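PDB 3AFF: flavin-dependent monooxygenase, oxygenase subunit HsaA from Mycobacterium tuberculosis, which probably hydroxylates the phenolic ring of the cholesterol catabolite 3-HSA to the catechol 3,4-DHSA, using reduced FMN and molecular oxygen. Local coordinates for residues A14-D17 with N18-E22; R34-D38 with E39-A43; H216-G219 with G220-T223. One frame throughout, in Å; residues are numbered along the deposited sequence.

In the fold
The three contacts follow one another along the chain. Contacts 1 and 2 lie in the N-terminal helical domain of the acyl-CoA dehydrogenase fold. Contact 1 is inside helix 9-33, and contact 2 covers the turn into the next helix, 38-47. Their centres are about 14 Å apart, and they touch where Leu19 CD1 packs on Ala43 CB at 3.9 Å. Contact 3 comes much later, in the loop between helix 210-214 and helix 233-259. Its centre is about 35 Å from that of contact 1 and about 33 Å from that of contact 2. Contacts 1 and 2 thus lie on two successive packed helices, while contact 3 is a separate, partly buried run of turns.

Contact 1. Residues A14-D17 with N18-E22; sequences AAID and NLLPE
Ile16 and Leu20 make the apolar part of this contact, one turn apart on helix 9-33. The methyl branch CG2 of Ile16, anti to the backbone N and beside the carbonyl carbon, meets CD2 of Leu20 at 4.2 Å. The side chain of Leu20 is directed back by its first torsion, with CG anti to its own carbonyl carbon (chi1 -59°). Its CG then rests 3.5 Å from Ile16 O. Leu19 leans on the preceding turn in a similar way, with CG 3.5 Å from Ala15 O. Outside the segments, Ile16 and Leu20 both pack on Leu75 of helix 65-76, and Ala15 packs on Val47 of helix 38-47. This side of helix 9-33 therefore joins it to two other helices of the N-terminal helical domain.

Asp17 carries the charged interaction. Its OD1 lies 4.0 Å from Leu20 CD1 and forms a salt bridge with Arg74 of helix 65-76. Leu20 also touches Arg74, so the ion pair is bordered by a leucine.

The backbone bonds show a helix under local distortion. The bond from Asn18 N to Ala14 O is weak at 3.4 Å. Leu19 N is shared between two weak bonds, to Ala15 O and to Ile16 O. The straightest is the i to i+3 bond from Leu20 N to Asp17 O, 3.1 Å long with an angle of 161° at the hydrogen. Pro21 comes next and has no N-H to give; its ring carbon CD stands 3.6 Å from Asp17 O. The helix is kinked here, since neither Pro21 N nor Glu22 N bonds to the turn before.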
loop_
_atom_site.group_PDB
_atom_site.type_symbol
_atom_site.label_atom_id
_atom_site.label_comp_id
_atom_site.label_asym_id
_atom_site.label_seq_id
_atom_site.Cartn_x
_atom_site.Cartn_y
_atom_site.Cartn_z
ATOM N N ALA A 14 11.239 -43.011 -22.450
ATOM C CA ALA A 14 12.518 -43.670 -22.115
ATOM C C ALA A 14 13.518 -43.711 -23.272
ATOM O O ALA A 14 14.676 -43.370 -23.091
ATOM C CB ALA A 14 12.237 -45.102 -21.600
ATOM N N ALA A 15 13.031 -44.096 -24.463
ATOM C CA ALA A 15 13.814 -44.156 -25.690
ATOM C C ALA A 15 14.235 -42.801 -26.281
ATOM O O ALA A 15 15.274 -42.685 -26.919
ATOM C CB ALA A 15 13.059 -44.991 -26.731
ATOM N N ILE A 16 13.407 -41.788 -26.103
ATOM C CA ILE A 16 13.780 -40.397 -26.424
ATOM C C ILE A 16 14.982 -39.941 -25.566
ATOM O O ILE A 16 15.938 -39.331 -26.062
ATOM C CB ILE A 16 12.521 -39.459 -26.290
ATOM C CG1 ILE A 16 11.647 -39.618 -27.557
ATOM C CG2 ILE A 16 12.937 -38.020 -26.121
ATOM C CD1 ILE A 16 10.189 -39.276 -27.384
ATOM N N ASP A 17 14.950 -40.289 -24.291
ATOM C CA ASP A 17 16.097 -40.071 -23.453
ATOM C C ASP A 17 17.397 -40.634 -24.041
ATOM O O ASP A 17 18.418 -39.951 -24.068
ATOM C CB ASP A 17 15.821 -40.674 -22.097
ATOM C CG ASP A 17 15.308 -39.657 -21.113
ATOM O OD1 ASP A 17 15.010 -38.481 -21.510
ATOM O OD2 ASP A 17 15.220 -40.028 -19.919
ATOM N N ASN A 18 17.363 -41.866 -24.554
ATOM C CA ASN A 18 18.546 -42.419 -25.194
ATOM C C ASN A 18 19.008 -41.660 -26.426
ATOM O O ASN A 18 20.203 -41.709 -26.780
ATOM C CB ASN A 18 18.361 -43.889 -25.497
ATOM C CG ASN A 18 18.428 -44.724 -24.250
ATOM O OD1 ASN A 18 17.527 -45.543 -23.958
ATOM N ND2 ASN A 18 19.475 -44.492 -23.465
ATOM N N LEU A 19 18.067 -40.952 -27.065
ATOM C CA LEU A 19 18.363 -40.141 -28.219
ATOM C C LEU A 19 19.035 -38.784 -27.903
ATOM O O LEU A 19 19.661 -38.193 -28.772
ATOM C CB LEU A 19 17.071 -39.887 -28.989
ATOM C CG LEU A 19 16.372 -40.973 -29.813
ATOM C CD1 LEU A 19 15.391 -40.281 -30.768
ATOM C CD2 LEU A 19 17.352 -41.792 -30.604
ATOM N N LEU A 20 18.903 -38.275 -26.683
ATOM C CA LEU A 20 19.285 -36.884 -26.445
ATOM C C LEU A 20 20.750 -36.560 -26.702
ATOM O O LEU A 20 21.054 -35.547 -27.358
ATOM C CB LEU A 20 18.795 -36.355 -25.078
ATOM C CG LEU A 20 17.283 -36.365 -24.786
ATOM C CD1 LEU A 20 17.007 -35.657 -23.498
ATOM C CD2 LEU A 20 16.432 -35.749 -25.898
ATOM N N PRO A 21 21.682 -37.417 -26.222
ATOM C CA PRO A 21 23.087 -37.136 -26.524
ATOM C C PRO A 21 23.416 -36.935 -28.015
ATOM O O PRO A 21 24.128 -35.983 -28.329
ATOM C CB PRO A 21 23.810 -38.350 -25.931
ATOM C CG PRO A 21 22.955 -38.755 -24.798
ATOM C CD PRO A 21 21.547 -38.608 -25.363
ATOM N N GLU A 22 22.895 -37.799 -28.904
ATOM C CA GLU A 22 23.076 -37.713 -30.365
ATOM C C GLU A 22 22.451 -36.457 -30.963
ATOM O O GLU A 22 23.002 -35.866 -31.884
ATOM C CB GLU A 22 22.413 -38.898 -31.078
ATOM C CG GLU A 22 23.196 -40.250 -31.122
ATOM C CD GLU A 22 22.297 -41.496 -31.533
ATOM O OE1 GLU A 22 21.031 -41.456 -31.395
ATOM O OE2 GLU A 22 22.891 -42.511 -32.015
#

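Contact 2. Residues R34-D38 with E39-A43; sequences RRLPD and ETVKA
Leu36 and Val41 touch across the start of helix 38-47, with Leu36 CB 3.9 Å from Val41 CG2. This is the packed side of the contact. Val41 CG2 lies anti to its own carbonyl carbon, beside the backbone N. This torsion places it against Leu36 CB and near Pro37 O. Pro37 adds to the packing through its ring. Thr40 CG2 sits against the ring carbons and comes closest to CD, at 3.4 Å. That is tighter than usual for two carbons. Thr40 is also far from a staggered rotamer (chi1 136°), so the closeness is best treated as doubtful.

Pro37 is the N-cap residue. Leu36 before it and Val41 in the first turn form a hydrophobic staple. Pro37 O accepts from Thr40 N at 3.0 Å and more weakly from Val41 N. The bond from Lys42 N to Asp38 O is short, 2.8 Å, and nearly straight at 168°. Leu36 O is bonded to His147. Leu36 also packs on Thr82 and Val85 of helix 80-96; its side chain is about 7 Å from that of Trp84, which by similarity binds FMN.

On the other side the backbone is held, but the side chains are looser and exposed. Asp38, Glu39 and Lys42 meet the other segment mainly through their backbones or CB atoms. Lys42 CB lies 3.5 Å from Asp38 O, but the chain then leads away, bending at its last torsion, to a salt bridge with Asp46. The end of the Glu39 side chain also leads away, and its ion pair with Arg26 of helix 9-33 is long and weak.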
loop_
_atom_site.group_PDB
_atom_site.type_symbol
_atom_site.label_atom_id
_atom_site.label_comp_id
_atom_site.label_asym_id
_atom_site.label_seq_id
_atom_site.Cartn_x
_atom_site.Cartn_y
_atom_site.Cartn_z
ATOM N N ARG A 34 19.423 -26.146 -41.936
ATOM C CA ARG A 34 18.230 -25.275 -41.996
ATOM C C ARG A 34 16.936 -26.071 -42.054
ATOM O O ARG A 34 15.910 -25.566 -42.540
ATOM C CB ARG A 34 18.291 -24.243 -43.154
ATOM C CG ARG A 34 19.547 -23.288 -43.096
ATOM C CD ARG A 34 19.615 -22.256 -44.246
ATOM N NE ARG A 34 19.558 -22.903 -45.570
ATOM C CZ ARG A 34 18.471 -23.017 -46.345
ATOM N NH1 ARG A 34 17.292 -22.513 -45.981
ATOM N NH2 ARG A 34 18.567 -23.647 -47.508
ATOM N N ARG A 35 17.001 -27.303 -41.564
ATOM C CA ARG A 35 15.894 -28.239 -41.556
ATOM C C ARG A 35 16.443 -29.436 -40.794
ATOM O O ARG A 35 17.646 -29.563 -40.675
ATOM C CB ARG A 35 15.476 -28.606 -42.980
ATOM C CG ARG A 35 16.259 -29.730 -43.555
ATOM C CD ARG A 35 15.851 -30.093 -44.942
ATOM N NE ARG A 35 16.738 -31.135 -45.448
ATOM C CZ ARG A 35 17.636 -30.965 -46.431
ATOM N NH1 ARG A 35 17.755 -29.788 -47.079
ATOM N NH2 ARG A 35 18.402 -31.998 -46.798
ATOM N N LEU A 36 15.589 -30.288 -40.234
ATOM C CA LEU A 36 16.055 -31.457 -39.498
ATOM C C LEU A 36 16.754 -32.500 -40.382
ATOM O O LEU A 36 16.267 -32.833 -41.478
ATOM C CB LEU A 36 14.903 -32.091 -38.709
ATOM C CG LEU A 36 14.692 -31.783 -37.208
ATOM C CD1 LEU A 36 15.035 -30.345 -36.788
ATOM C CD2 LEU A 36 13.319 -32.244 -36.701
ATOM N N PRO A 37 17.906 -33.037 -39.900
ATOM C CA PRO A 37 18.592 -34.106 -40.619
ATOM C C PRO A 37 17.690 -35.336 -40.719
ATOM O O PRO A 37 16.968 -35.633 -39.777
ATOM C CB PRO A 37 19.844 -34.392 -39.733
ATOM C CG PRO A 37 20.012 -33.100 -38.899
ATOM C CD PRO A 37 18.607 -32.661 -38.649
ATOM N N ASP A 38 17.695 -36.007 -41.867
ATOM C CA ASP A 38 16.903 -37.230 -42.034
ATOM C C ASP A 38 17.121 -38.178 -40.864
ATOM O O ASP A 38 16.175 -38.805 -40.406
ATOM C CB ASP A 38 17.223 -37.937 -43.351
ATOM C CG ASP A 38 16.791 -37.131 -44.577
ATOM O OD1 ASP A 38 15.901 -36.245 -44.458
ATOM O OD2 ASP A 38 17.354 -37.379 -45.675
ATOM N N GLU A 39 18.368 -38.258 -40.387
ATOM C CA GLU A 39 18.780 -39.143 -39.302
ATOM C C GLU A 39 17.982 -38.894 -38.024
ATOM O O GLU A 39 17.620 -39.843 -37.318
ATOM C CB GLU A 39 20.296 -39.012 -39.031
ATOM C CG GLU A 39 20.852 -39.938 -37.909
ATOM C CD GLU A 39 22.417 -40.105 -37.903
ATOM O OE1 GLU A 39 22.917 -41.120 -37.282
ATOM O OE2 GLU A 39 23.131 -39.231 -38.512
ATOM N N THR A 40 17.700 -37.630 -37.709
ATOM C CA THR A 40 16.977 -37.404 -36.465
ATOM C C THR A 40 15.472 -37.705 -36.597
ATOM O O THR A 40 14.875 -38.310 -35.683
ATOM C CB THR A 40 17.416 -36.122 -35.661
ATOM O OG1 THR A 40 16.270 -35.418 -35.182
ATOM C CG2 THR A 40 18.212 -35.235 -36.439
ATOM N N VAL A 41 14.901 -37.376 -37.772
ATOM C CA VAL A 41 13.482 -37.732 -38.096
ATOM C C VAL A 41 13.295 -39.231 -38.098
ATOM O O VAL A 41 12.348 -39.752 -37.510
ATOM C CB VAL A 41 13.015 -37.102 -39.440
ATOM C CG1 VAL A 41 11.538 -37.442 -39.735
ATOM C CG2 VAL A 41 13.247 -35.596 -39.420
ATOM N N LYS A 42 14.210 -39.953 -38.737
ATOM C CA LYS A 42 14.134 -41.427 -38.740
ATOM C C LYS A 42 14.237 -41.980 -37.314
ATOM O O LYS A 42 13.470 -42.858 -36.923
ATOM C CB LYS A 42 15.234 -42.035 -39.628
ATOM C CG LYS A 42 14.984 -43.515 -39.987
ATOM C CD LYS A 42 16.281 -44.193 -40.490
ATOM C CE LYS A 42 16.060 -45.720 -40.696
ATOM N NZ LYS A 42 16.319 -46.445 -39.379
ATOM N N ALA A 43 15.202 -41.469 -36.539
ATOM C CA ALA A 43 15.370 -41.909 -35.138
ATOM C C ALA A 43 14.073 -41.745 -34.365
ATOM O O ALA A 43 13.589 -42.684 -33.737
ATOM C CB ALA A 43 16.490 -41.115 -34.454
#

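Contact 3. Residues H216-G219 with G220-T223; sequences HTAG and GLAT
Leu221 reaches back over the segment 216-219 through CB, CG and CD1. Its CB lies 3.4 Å from Ala218 O. CG stays near the same oxygen, at 3.6 Å, because it is anti to the carbonyl carbon of Leu221 (chi1 -64°). The branch CD1 goes further and meets His216 O at 3.5 Å. It also touches Ala218 CB, at 4.3 Å. Beyond the two segments, the leucine packs on Leu98 and Tyr229, and Ala218 also touches Leu98.

The backbone beneath is a run of overlapping beta turns. Leu221 N bonds to Ala218 O at 3.1 Å, Ala222 N to Gly219 O at 3.2 Å, and Thr223 N to Gly220 O. Just before this run, His216 takes a positive phi and ends helix 210-214 in a Schellman motif. After Thr217 and an extended Ala218, the chain turns again, within the loop that leads to helix 233-259. A backbone hydrogen bond between Gly220 and Leu98 links the turns to the loop after helix 80-96.

On the exposed end, Ala222 CB lies 3.4 Å from Gly219 O. A water donates to Thr223 OG1; its 2.5 Å approach to Gly219 O is too short to be relied on. Thr223 OG1 is also hydrogen-bonded to Gln101.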
loop_
_atom_site.group_PDB
_atom_site.type_symbol
_atom_site.label_atom_id
_atom_site.label_comp_id
_atom_site.label_asym_id
_atom_site.label_seq_id
_atom_site.Cartn_x
_atom_site.Cartn_y
_atom_site.Cartn_z
ATOM N N HIS A 216 -17.337 -30.080 -30.539
ATOM C CA HIS A 216 -17.311 -31.532 -30.367
ATOM C C HIS A 216 -18.076 -32.262 -31.452
ATOM O O HIS A 216 -18.555 -33.373 -31.236
ATOM C CB HIS A 216 -17.808 -31.940 -28.982
ATOM C CG HIS A 216 -17.193 -31.122 -27.889
ATOM N ND1 HIS A 216 -15.908 -31.342 -27.434
ATOM C CD2 HIS A 216 -17.657 -30.031 -27.222
ATOM C CE1 HIS A 216 -15.617 -30.439 -26.511
ATOM N NE2 HIS A 216 -16.658 -29.628 -26.364
ATOM N N THR A 217 -18.139 -31.667 -32.636
ATOM C CA THR A 217 -18.752 -32.350 -33.775
ATOM C C THR A 217 -17.812 -32.754 -34.922
ATOM O O THR A 217 -18.289 -33.138 -35.970
ATOM C CB THR A 217 -20.001 -31.608 -34.303
ATOM O OG1 THR A 217 -19.628 -30.352 -34.894
ATOM C CG2 THR A 217 -20.993 -31.376 -33.180
ATOM N N ALA A 218 -16.485 -32.673 -34.732
ATOM C CA ALA A 218 -15.527 -33.088 -35.745
ATOM C C ALA A 218 -15.782 -34.569 -36.146
ATOM O O ALA A 218 -15.985 -35.418 -35.277
ATOM C CB ALA A 218 -14.076 -32.899 -35.179
ATOM N N GLY A 219 -15.728 -34.875 -37.451
ATOM C CA GLY A 219 -16.069 -36.195 -37.945
ATOM C C GLY A 219 -15.226 -37.311 -37.370
ATOM O O GLY A 219 -15.728 -38.389 -37.114
ATOM N N GLY A 220 -13.962 -37.036 -37.133
ATOM C CA GLY A 220 -13.029 -38.029 -36.612
ATOM C C GLY A 220 -13.380 -38.562 -35.232
ATOM O O GLY A 220 -12.975 -39.657 -34.859
ATOM N N LEU A 221 -14.163 -37.809 -34.477
ATOM C CA LEU A 221 -14.589 -38.232 -33.139
ATOM C C LEU A 221 -15.471 -39.485 -33.140
ATOM O O LEU A 221 -15.522 -40.195 -32.151
ATOM C CB LEU A 221 -15.284 -37.098 -32.422
ATOM C CG LEU A 221 -14.451 -35.836 -32.091
ATOM C CD1 LEU A 221 -15.360 -34.716 -31.537
ATOM C CD2 LEU A 221 -13.282 -36.100 -31.135
ATOM N N ALA A 222 -16.143 -39.739 -34.264
ATOM C CA ALA A 222 -17.013 -40.894 -34.480
ATOM C C ALA A 222 -16.206 -42.196 -34.541
ATOM O O ALA A 222 -16.746 -43.269 -34.223
ATOM C CB ALA A 222 -17.846 -40.690 -35.765
ATOM N N THR A 223 -14.917 -42.114 -34.902
ATOM C CA THR A 223 -14.039 -43.302 -35.007
ATOM C C THR A 223 -12.820 -43.263 -34.046
ATOM O O THR A 223 -12.159 -44.283 -33.860
ATOM C CB THR A 223 -13.553 -43.508 -36.486
ATOM O OG1 THR A 223 -13.070 -42.255 -37.048
ATOM C CG2 THR A 223 -14.706 -44.050 -37.384
HETATM O O HOH W 1 -14.993 -40.283 -38.567
#